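Local coordinates for protein dipeptide Epimerase (PDB 3JVA) that belongs to the mandelate racemase/muconate lactonizing enzyme family of the enolase superfamily and holds a magnesium ion in its barrel domain, at residues L325-E337 / L344-H354; I21-V34 / G46-L59. One frame throughout, in Å; residues are numbered along the deposited sequence.

Contact 1: L325-E337 / L344-H354; sequences LETAPVTGGVSLE and LGEAAGLGISH
Thr-331 OG1 donates to the C-terminal carboxylate, 2.6 Å from His-354 OXT. With OG1 turned away from its own carbonyl carbon and lying beside the backbone N (chi1 -61°), the hydroxyl is set toward the chain end. The other carboxylate oxygen, His-354 O, takes a water that also donates to Pro-329 O, so each oxygen of the terminus is tied to the 325-337 segment. Between Thr-331 and Ser-353 the backbones form an antiparallel hydrogen-bonded pair: Thr-331 N reaches Ser-353 O at 2.8 Å, and Ser-353 N returns a bond of 2.9 Å to Thr-331 O. Their side chains share one face, where Thr-331 CB lies 3.4 Å from Ser-353 OG. On the buried side, Val-330 CG2 meets Ile-352 CG2 at 3.7 Å, the two side chains crossing obliquely. Ile-352 CG1 swings the other way and rests 3.8 Å from Gly-333 CA, where the lack of a side chain leaves it room. This small two-stranded ribbon thus clips the chain terminus to the polypeptide ahead of it. Val-330 and Pro-329 pack on Thr-298 at the start of helix 298-310, while Leu-350 rests on Leu-118 of helix 118-121.

Contact 2: I21-V34 / G46-L59; sequences IALGTIESADSAIV and GEGGPGIFITGETL
Gly-46 exchanges two backbone bonds with Val-34, opening the antiparallel pairing of strands 29-34 and 46-48, whose axes approach to 4.7 Å. Next comes Glu-47, opposite Ile-33 in a non-hydrogen-bonded pair. Its chain leaves with CG anti to the backbone N (chi1 178°) and reaches diagonally across to the neighbouring strand, bringing OE2 within 2.6 Å of Ser-31 OG. The serine hydroxyl donates to the anti lone pair of that oxygen. Thr-297 OG1 also bonds OE2, and Gly-300 N bonds OE1, so both oxygens of this buried carboxylate are engaged. Gly-48 then pairs with Ala-32 through two nearly straight bonds, Ala-32 N to Gly-48 O being 3.1 Å. Past the strand, Pro-50 brings CG to 3.3 Å from Asp-30 O. The chain turns at Gly-51, whose carbonyl oxygen accepts from the backbone N of Ile-54, Thr-55 and Gly-56. Within this turn Phe-53 points its ring at the 21-27 hairpin. Ile-21 CG2 sits over one face, 4.0 Å from the ring centroid, and Ile-26 CD1 comes obliquely to CE2 of Phe-53 at 3.5 Å. At the start of helix 59-73, capped by Thr-58, Leu-59 inserts CD1 against the Ser-31 backbone, 3.4 Å from Ser-31 C, and sets CD2 beside Asp-30 CB. Besides the strand pairing, the contact has two side-chain centres: an apolar cluster around Phe-53, whose side chain lies about 9 Å from the magnesium ion, and a buried carboxylate whose bonds to Ser-31, Thr-297 and Gly-300 satisfy both its oxygens, consistent with the N-terminal hairpin being fastened to the barrel domain.

Both segments of contact 2 precede those of contact 1 along the chain; the contact centres lie about 20 Å apart. The strand pairing of contact 2 belongs to the four-stranded antiparallel sheet of the N-terminal domain, whereas contact 1 forms a separate two-stranded ribbon near the end of the barrel domain. Even so they touch: Pro-329 CB packs 4.2 Å from Ile-33 CD1, and Leu-325 CD2 lies equally close to Ala-29 CB. The start of helix 298-310 and the loop before it serve both, since Thr-297 meets Leu-325, Pro-329 and Glu-47. The 325-337 segment is thereby packed against the N-terminal sheet, and it in turn holds the C-terminal tail, joining the two domains characteristic of the enolase superfamily.

Contact 1: L325-E337 / L344-H354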
loop_
_atom_site.group_PDB
_atom_site.type_symbol
_atom_site.label_atom_id
_atom_site.label_comp_id
_atom_site.label_asym_id
_atom_site.label_seq_id
_atom_site.Cartn_x
_atom_site.Cartn_y
_atom_site.Cartn_z
ATOM N N LEU B 325 49.531 -10.940 1.040
ATOM C CA LEU B 325 50.335 -10.771 2.252
ATOM C C LEU B 325 51.804 -11.123 2.003
ATOM O O LEU B 325 52.102 -12.108 1.331
ATOM C CB LEU B 325 49.790 -11.672 3.366
ATOM C CG LEU B 325 48.326 -11.495 3.787
ATOM C CD1 LEU B 325 48.004 -12.473 4.907
ATOM C CD2 LEU B 325 48.082 -10.062 4.242
ATOM N N GLU B 326 52.718 -10.325 2.548
ATOM C CA GLU B 326 54.148 -10.592 2.374
ATOM C C GLU B 326 54.605 -11.799 3.178
ATOM O O GLU B 326 55.579 -12.459 2.821
ATOM C CB GLU B 326 54.974 -9.366 2.765
ATOM C CG GLU B 326 55.004 -8.289 1.698
ATOM C CD GLU B 326 55.764 -8.711 0.450
ATOM O OE1 GLU B 326 55.820 -7.908 -0.504
ATOM O OE2 GLU B 326 56.310 -9.838 0.422
ATOM N N THR B 327 53.907 -12.084 4.271
ATOM C CA THR B 327 54.250 -13.233 5.095
ATOM C C THR B 327 53.016 -13.652 5.894
ATOM O O THR B 327 52.089 -12.861 6.064
ATOM C CB THR B 327 55.442 -12.907 6.036
ATOM O OG1 THR B 327 55.972 -14.126 6.571
ATOM C CG2 THR B 327 55.006 -11.995 7.175
ATOM N N ALA B 328 52.998 -14.899 6.358
ATOM C CA ALA B 328 51.860 -15.418 7.113
ATOM C C ALA B 328 51.965 -15.116 8.603
ATOM O O ALA B 328 52.991 -15.381 9.229
ATOM C CB ALA B 328 51.743 -16.916 6.902
ATOM N N PRO B 329 50.894 -14.563 9.193
ATOM C CA PRO B 329 50.899 -14.235 10.622
ATOM C C PRO B 329 50.747 -15.466 11.515
ATOM O O PRO B 329 51.051 -15.416 12.710
ATOM C CB PRO B 329 49.725 -13.263 10.755
ATOM C CG PRO B 329 48.748 -13.789 9.721
ATOM C CD PRO B 329 49.651 -14.106 8.541
ATOM N N VAL B 330 50.289 -16.566 10.927
ATOM C CA VAL B 330 50.080 -17.812 11.657
ATOM C C VAL B 330 50.440 -19.016 10.791
ATOM O O VAL B 330 50.797 -18.868 9.624
ATOM C CB VAL B 330 48.606 -17.972 12.084
ATOM C CG1 VAL B 330 48.175 -16.785 12.932
ATOM C CG2 VAL B 330 47.726 -18.108 10.846
ATOM N N THR B 331 50.333 -20.204 11.373
ATOM C CA THR B 331 50.628 -21.447 10.664
ATOM C C THR B 331 49.303 -22.130 10.328
ATOM O O THR B 331 48.365 -22.088 11.120
ATOM C CB THR B 331 51.469 -22.410 11.544
ATOM O OG1 THR B 331 52.719 -21.793 11.873
ATOM C CG2 THR B 331 51.733 -23.720 10.813
ATOM N N GLY B 332 49.223 -22.747 9.152
ATOM C CA GLY B 332 48.008 -23.440 8.765
ATOM C C GLY B 332 46.933 -22.559 8.155
ATOM O O GLY B 332 47.165 -21.385 7.872
ATOM N N GLY B 333 45.752 -23.136 7.954
ATOM C CA GLY B 333 44.653 -22.393 7.364
ATOM C C GLY B 333 44.899 -22.148 5.887
ATOM O O GLY B 333 45.759 -22.786 5.277
ATOM N N VAL B 334 44.137 -21.227 5.308
ATOM C CA VAL B 334 44.279 -20.892 3.893
ATOM C C VAL B 334 45.683 -20.332 3.655
ATOM O O VAL B 334 46.083 -19.356 4.286
ATOM C CB VAL B 334 43.202 -19.861 3.487
ATOM C CG1 VAL B 334 43.460 -19.339 2.072
ATOM C CG2 VAL B 334 41.828 -20.511 3.575
ATOM N N SER B 335 46.422 -20.961 2.740
ATOM C CA SER B 335 47.795 -20.558 2.427
ATOM C C SER B 335 47.944 -19.225 1.701
ATOM O O SER B 335 46.983 -18.679 1.159
ATOM C CB SER B 335 48.479 -21.643 1.589
ATOM O OG SER B 335 48.523 -22.872 2.291
ATOM N N LEU B 336 49.174 -18.715 1.690
ATOM C CA LEU B 336 49.488 -17.454 1.025
ATOM C C LEU B 336 49.520 -17.675 -0.478
ATOM O O LEU B 336 49.451 -16.724 -1.254
ATOM C CB LEU B 336 50.864 -16.933 1.462
ATOM C CG LEU B 336 51.104 -16.509 2.910
ATOM C CD1 LEU B 336 50.255 -15.295 3.250
ATOM C CD2 LEU B 336 50.785 -17.667 3.828
ATOM N N GLU B 337 49.638 -18.937 -0.877
ATOM C CA GLU B 337 49.710 -19.297 -2.291
ATOM C C GLU B 337 48.462 -18.875 -3.068
ATOM O O GLU B 337 47.344 -19.223 -2.693
ATOM C CB GLU B 337 49.910 -20.807 -2.418
ATOM C CG GLU B 337 50.186 -21.290 -3.829
ATOM C CD GLU B 337 50.319 -22.799 -3.898
ATOM O OE1 GLU B 337 49.312 -23.499 -3.663
ATOM O OE2 GLU B 337 51.435 -23.284 -4.180
ATOM N N LEU B 344 40.005 -27.167 2.402
ATOM C CA LEU B 344 40.106 -27.040 3.853
ATOM C C LEU B 344 40.781 -28.135 4.681
ATOM O O LEU B 344 41.260 -27.865 5.786
ATOM C CB LEU B 344 38.711 -26.732 4.406
ATOM C CG LEU B 344 38.140 -25.478 3.724
ATOM C CD1 LEU B 344 36.732 -25.202 4.203
ATOM C CD2 LEU B 344 39.052 -24.295 4.012
ATOM N N GLY B 345 40.830 -29.358 4.173
ATOM C CA GLY B 345 41.487 -30.415 4.924
ATOM C C GLY B 345 40.705 -30.946 6.110
ATOM O O GLY B 345 39.588 -30.502 6.384
ATOM N N GLU B 346 41.304 -31.891 6.828
ATOM C CA GLU B 346 40.651 -32.514 7.971
ATOM C C GLU B 346 41.117 -32.073 9.355
ATOM O O GLU B 346 40.686 -32.642 10.355
ATOM C CB GLU B 346 40.767 -34.038 7.861
ATOM C CG GLU B 346 39.917 -34.629 6.754
ATOM C CD GLU B 346 38.436 -34.394 6.981
ATOM O OE1 GLU B 346 37.890 -34.947 7.959
ATOM O OE2 GLU B 346 37.819 -33.650 6.186
ATOM N N ALA B 347 41.993 -31.073 9.421
ATOM C CA ALA B 347 42.471 -30.583 10.710
ATOM C C ALA B 347 41.265 -30.030 11.470
ATOM O O ALA B 347 40.377 -29.434 10.867
ATOM C CB ALA B 347 43.513 -29.486 10.503
ATOM N N ALA B 348 41.229 -30.226 12.784
ATOM C CA ALA B 348 40.102 -29.741 13.580
ATOM C C ALA B 348 40.016 -28.219 13.615
ATOM O O ALA B 348 41.036 -27.519 13.579
ATOM C CB ALA B 348 40.189 -30.291 15.004
ATOM N N GLY B 349 38.790 -27.713 13.688
ATOM C CA GLY B 349 38.582 -26.277 13.733
ATOM C C GLY B 349 39.086 -25.584 12.479
ATOM O O GLY B 349 38.798 -26.020 11.365
ATOM N N LEU B 350 39.843 -24.506 12.664
ATOM C CA LEU B 350 40.393 -23.747 11.548
ATOM C C LEU B 350 41.691 -24.345 11.014
ATOM O O LEU B 350 42.170 -23.940 9.956
ATOM C CB LEU B 350 40.660 -22.303 11.973
ATOM C CG LEU B 350 39.463 -21.483 12.458
ATOM C CD1 LEU B 350 39.956 -20.165 13.026
ATOM C CD2 LEU B 350 38.493 -21.254 11.305
ATOM N N GLY B 351 42.255 -25.301 11.749
ATOM C CA GLY B 351 43.507 -25.920 11.334
ATOM C C GLY B 351 44.663 -24.939 11.443
ATOM O O GLY B 351 45.679 -25.065 10.754
ATOM N N ILE B 352 44.511 -23.963 12.330
ATOM C CA ILE B 352 45.516 -22.926 12.530
ATOM C C ILE B 352 46.264 -23.063 13.858
ATOM O O ILE B 352 45.705 -23.529 14.854
ATOM C CB ILE B 352 44.844 -21.529 12.442
ATOM C CG1 ILE B 352 44.407 -21.270 10.994
ATOM C CG2 ILE B 352 45.784 -20.436 12.935
ATOM C CD1 ILE B 352 43.625 -19.980 10.804
ATOM N N SER B 353 47.536 -22.674 13.851
ATOM C CA SER B 353 48.378 -22.716 15.046
ATOM C C SER B 353 49.367 -21.550 14.989
ATOM O O SER B 353 49.415 -20.818 13.997
ATOM C CB SER B 353 49.136 -24.046 15.129
ATOM O OG SER B 353 49.952 -24.247 13.989
ATOM N N HIS B 354 50.144 -21.375 16.054
ATOM C CA HIS B 354 51.124 -20.294 16.122
ATOM C C HIS B 354 51.959 -20.171 14.855
ATOM O O HIS B 354 52.142 -19.027 14.392
ATOM C CB HIS B 354 52.055 -20.495 17.322
ATOM C CG HIS B 354 51.348 -20.488 18.641
ATOM N ND1 HIS B 354 50.568 -19.432 19.060
ATOM C CD2 HIS B 354 51.301 -21.408 19.632
ATOM C CE1 HIS B 354 50.069 -19.703 20.254
ATOM N NE2 HIS B 354 50.498 -20.897 20.623
ATOM O OXT HIS B 354 52.443 -21.211 14.358
HETATM O O HOH W 1 51.185 -16.691 15.350
#

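Contact 2: I21-V34 / G46-L59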
loop_
_atom_site.group_PDB
_atom_site.type_symbol
_atom_site.label_atom_id
_atom_site.label_comp_id
_atom_site.label_asym_id
_atom_site.label_seq_id
_atom_site.Cartn_x
_atom_site.Cartn_y
_atom_site.Cartn_z
ATOM N N ILE B 21 42.677 4.179 -0.890
ATOM C CA ILE B 21 41.352 4.482 -0.367
ATOM C C ILE B 21 41.135 5.984 -0.449
ATOM O O ILE B 21 42.053 6.731 -0.785
ATOM C CB ILE B 21 41.210 4.049 1.108
ATOM C CG1 ILE B 21 42.281 4.738 1.959
ATOM C CG2 ILE B 21 41.311 2.536 1.217
ATOM C CD1 ILE B 21 42.180 4.447 3.445
ATOM N N ALA B 22 39.923 6.427 -0.145
ATOM C CA ALA B 22 39.618 7.848 -0.187
ATOM C C ALA B 22 40.604 8.645 0.668
ATOM O O ALA B 22 40.787 8.362 1.854
ATOM C CB ALA B 22 38.191 8.090 0.296
ATOM N N LEU B 23 41.245 9.630 0.047
ATOM C CA LEU B 23 42.202 10.501 0.725
ATOM C C LEU B 23 43.456 9.816 1.264
ATOM O O LEU B 23 44.309 10.476 1.858
ATOM C CB LEU B 23 41.509 11.242 1.875
ATOM C CG LEU B 23 40.252 12.046 1.529
ATOM C CD1 LEU B 23 39.714 12.718 2.789
ATOM C CD2 LEU B 23 40.576 13.085 0.466
ATOM N N GLY B 24 43.584 8.507 1.067
ATOM C CA GLY B 24 44.764 7.829 1.578
ATOM C C GLY B 24 45.106 6.498 0.940
ATOM O O GLY B 24 44.603 6.154 -0.132
ATOM N N THR B 25 45.979 5.753 1.609
ATOM C CA THR B 25 46.413 4.445 1.132
ATOM C C THR B 25 46.677 3.513 2.310
ATOM O O THR B 25 46.756 3.949 3.458
ATOM C CB THR B 25 47.713 4.544 0.305
ATOM O OG1 THR B 25 48.771 5.031 1.138
ATOM C CG2 THR B 25 47.528 5.487 -0.876
ATOM N N ILE B 26 46.814 2.227 2.008
ATOM C CA ILE B 26 47.078 1.209 3.016
ATOM C C ILE B 26 48.184 0.306 2.485
ATOM O O ILE B 26 48.043 -0.281 1.411
ATOM C CB ILE B 26 45.829 0.343 3.275
ATOM C CG1 ILE B 26 44.646 1.232 3.668
ATOM C CG2 ILE B 26 46.120 -0.675 4.374
ATOM C CD1 ILE B 26 43.352 0.474 3.853
ATOM N N GLU B 27 49.284 0.196 3.221
ATOM C CA GLU B 27 50.385 -0.651 2.775
ATOM C C GLU B 27 50.650 -1.827 3.700
ATOM O O GLU B 27 51.545 -2.632 3.451
ATOM C CB GLU B 27 51.661 0.178 2.599
ATOM C CG GLU B 27 51.965 1.139 3.728
ATOM C CD GLU B 27 53.177 2.011 3.430
ATOM O OE1 GLU B 27 53.486 2.907 4.246
ATOM O OE2 GLU B 27 53.820 1.799 2.380
ATOM N N SER B 28 49.853 -1.934 4.757
ATOM C CA SER B 28 50.006 -3.020 5.715
ATOM C C SER B 28 48.636 -3.442 6.233
ATOM O O SER B 28 47.739 -2.613 6.372
ATOM C CB SER B 28 50.885 -2.563 6.885
ATOM O OG SER B 28 51.103 -3.611 7.816
ATOM N N ALA B 29 48.474 -4.735 6.492
ATOM C CA ALA B 29 47.222 -5.252 7.027
ATOM C C ALA B 29 47.424 -5.328 8.532
ATOM O O ALA B 29 48.089 -6.235 9.031
ATOM C CB ALA B 29 46.936 -6.629 6.466
ATOM N N ASP B 30 46.868 -4.360 9.249
ATOM C CA ASP B 30 47.015 -4.318 10.696
ATOM C C ASP B 30 45.708 -4.723 11.365
ATOM O O ASP B 30 44.715 -3.995 11.309
ATOM C CB ASP B 30 47.449 -2.914 11.127
ATOM C CG ASP B 30 48.734 -2.463 10.435
ATOM O OD1 ASP B 30 49.482 -3.337 9.941
ATOM O OD2 ASP B 30 49.005 -1.246 10.385
ATOM N N SER B 31 45.715 -5.893 11.999
ATOM C CA SER B 31 44.520 -6.413 12.648
ATOM C C SER B 31 44.764 -6.896 14.069
ATOM O O SER B 31 45.890 -6.887 14.569
ATOM C CB SER B 31 43.961 -7.578 11.836
ATOM O OG SER B 31 44.940 -8.601 11.705
ATOM N N ALA B 32 43.685 -7.328 14.706
ATOM C CA ALA B 32 43.757 -7.847 16.059
ATOM C C ALA B 32 43.629 -9.359 15.959
ATOM O O ALA B 32 42.769 -9.862 15.237
ATOM C CB ALA B 32 42.614 -7.270 16.899
ATOM N N ILE B 33 44.507 -10.082 16.646
ATOM C CA ILE B 33 44.437 -11.534 16.648
ATOM C C ILE B 33 44.199 -11.978 18.082
ATOM O O ILE B 33 44.910 -11.563 18.997
ATOM C CB ILE B 33 45.733 -12.186 16.092
ATOM C CG1 ILE B 33 45.815 -11.944 14.582
ATOM C CG2 ILE B 33 45.733 -13.683 16.383
ATOM C CD1 ILE B 33 47.014 -12.583 13.899
ATOM N N VAL B 34 43.179 -12.810 18.269
ATOM C CA VAL B 34 42.820 -13.293 19.592
ATOM C C VAL B 34 43.067 -14.781 19.735
ATOM O O VAL B 34 42.954 -15.549 18.776
ATOM C CB VAL B 34 41.324 -13.025 19.900
ATOM C CG1 VAL B 34 40.977 -13.517 21.306
ATOM C CG2 VAL B 34 41.029 -11.541 19.786
ATOM N N GLY B 46 41.109 -16.256 16.568
ATOM C CA GLY B 46 40.133 -15.394 15.932
ATOM C C GLY B 46 40.816 -14.129 15.454
ATOM O O GLY B 46 41.940 -13.831 15.854
ATOM N N GLU B 47 40.155 -13.393 14.573
ATOM C CA GLU B 47 40.731 -12.156 14.068
ATOM C C GLU B 47 39.674 -11.077 13.956
ATOM O O GLU B 47 38.524 -11.348 13.615
ATOM C CB GLU B 47 41.380 -12.373 12.692
ATOM C CG GLU B 47 41.966 -11.092 12.089
ATOM C CD GLU B 47 42.779 -11.339 10.819
ATOM O OE1 GLU B 47 42.347 -12.164 9.989
ATOM O OE2 GLU B 47 43.839 -10.692 10.649
ATOM N N GLY B 48 40.084 -9.856 14.267
ATOM C CA GLY B 48 39.207 -8.712 14.166
ATOM C C GLY B 48 39.866 -7.837 13.120
ATOM O O GLY B 48 40.922 -7.249 13.371
ATOM N N GLY B 49 39.264 -7.784 11.939
ATOM C CA GLY B 49 39.811 -6.981 10.860
ATOM C C GLY B 49 39.119 -5.636 10.785
ATOM O O GLY B 49 37.940 -5.554 10.436
ATOM N N PRO B 50 39.828 -4.555 11.118
ATOM C CA PRO B 50 39.235 -3.221 11.073
ATOM C C PRO B 50 39.051 -2.754 9.631
ATOM O O PRO B 50 39.513 -3.401 8.693
ATOM C CB PRO B 50 40.244 -2.375 11.846
ATOM C CG PRO B 50 41.551 -3.030 11.496
ATOM C CD PRO B 50 41.220 -4.504 11.606
ATOM N N GLY B 51 38.360 -1.634 9.469
ATOM C CA GLY B 51 38.115 -1.080 8.149
ATOM C C GLY B 51 37.394 0.221 8.411
ATOM O O GLY B 51 36.176 0.308 8.251
ATOM N N ILE B 52 38.152 1.232 8.818
ATOM C CA ILE B 52 37.577 2.525 9.164
ATOM C C ILE B 52 36.700 3.137 8.072
ATOM O O ILE B 52 35.631 3.677 8.357
ATOM C CB ILE B 52 38.691 3.519 9.586
ATOM C CG1 ILE B 52 38.065 4.772 10.206
ATOM C CG2 ILE B 52 39.559 3.881 8.392
ATOM C CD1 ILE B 52 39.075 5.688 10.878
ATOM N N PHE B 53 37.135 3.027 6.824
ATOM C CA PHE B 53 36.384 3.581 5.702
ATOM C C PHE B 53 35.121 2.800 5.331
ATOM O O PHE B 53 34.300 3.290 4.559
ATOM C CB PHE B 53 37.303 3.698 4.482
ATOM C CG PHE B 53 38.022 2.427 4.145
ATOM C CD1 PHE B 53 37.414 1.457 3.358
ATOM C CD2 PHE B 53 39.294 2.181 4.649
ATOM C CE1 PHE B 53 38.064 0.250 3.081
ATOM C CE2 PHE B 53 39.952 0.980 4.379
ATOM C CZ PHE B 53 39.335 0.014 3.595
ATOM N N ILE B 54 34.962 1.597 5.881
ATOM C CA ILE B 54 33.790 0.771 5.597
ATOM C C ILE B 54 32.876 0.594 6.802
ATOM O O ILE B 54 31.667 0.828 6.717
ATOM C CB ILE B 54 34.181 -0.645 5.106
ATOM C CG1 ILE B 54 34.851 -0.560 3.734
ATOM C CG2 ILE B 54 32.933 -1.527 5.010
ATOM C CD1 ILE B 54 35.301 -1.899 3.189
ATOM N N THR B 55 33.453 0.185 7.927
ATOM C CA THR B 55 32.674 -0.044 9.139
ATOM C C THR B 55 32.951 0.968 10.240
ATOM O O THR B 55 32.226 1.018 11.230
ATOM C CB THR B 55 32.967 -1.436 9.722
ATOM O OG1 THR B 55 34.359 -1.519 10.056
ATOM C CG2 THR B 55 32.629 -2.522 8.721
ATOM N N GLY B 56 34.004 1.761 10.071
ATOM C CA GLY B 56 34.376 2.728 11.090
ATOM C C GLY B 56 35.249 2.070 12.152
ATOM O O GLY B 56 35.796 2.739 13.026
ATOM N N GLU B 57 35.390 0.749 12.068
ATOM C CA GLU B 57 36.193 -0.003 13.033
ATOM C C GLU B 57 37.685 0.319 12.911
ATOM O O GLU B 57 38.248 0.297 11.818
ATOM C CB GLU B 57 35.984 -1.511 12.833
ATOM C CG GLU B 57 34.551 -1.987 13.063
ATOM C CD GLU B 57 34.188 -2.067 14.534
ATOM O OE1 GLU B 57 34.161 -3.192 15.079
ATOM O OE2 GLU B 57 33.937 -1.008 15.151
ATOM N N THR B 58 38.314 0.616 14.042
ATOM C CA THR B 58 39.741 0.925 14.073
ATOM C C THR B 58 40.476 -0.162 14.854
ATOM O O THR B 58 39.864 -0.909 15.617
ATOM C CB THR B 58 40.006 2.270 14.766
ATOM O OG1 THR B 58 39.590 2.188 16.136
ATOM C CG2 THR B 58 39.230 3.388 14.077
ATOM N N LEU B 59 41.785 -0.263 14.661
ATOM C CA LEU B 59 42.545 -1.269 15.392
ATOM C C LEU B 59 42.539 -0.956 16.890
ATOM O O LEU B 59 42.328 -1.844 17.707
ATOM C CB LEU B 59 43.985 -1.342 14.880
ATOM C CG LEU B 59 44.892 -2.364 15.576
ATOM C CD1 LEU B 59 44.334 -3.772 15.393
ATOM C CD2 LEU B 59 46.297 -2.271 14.992
#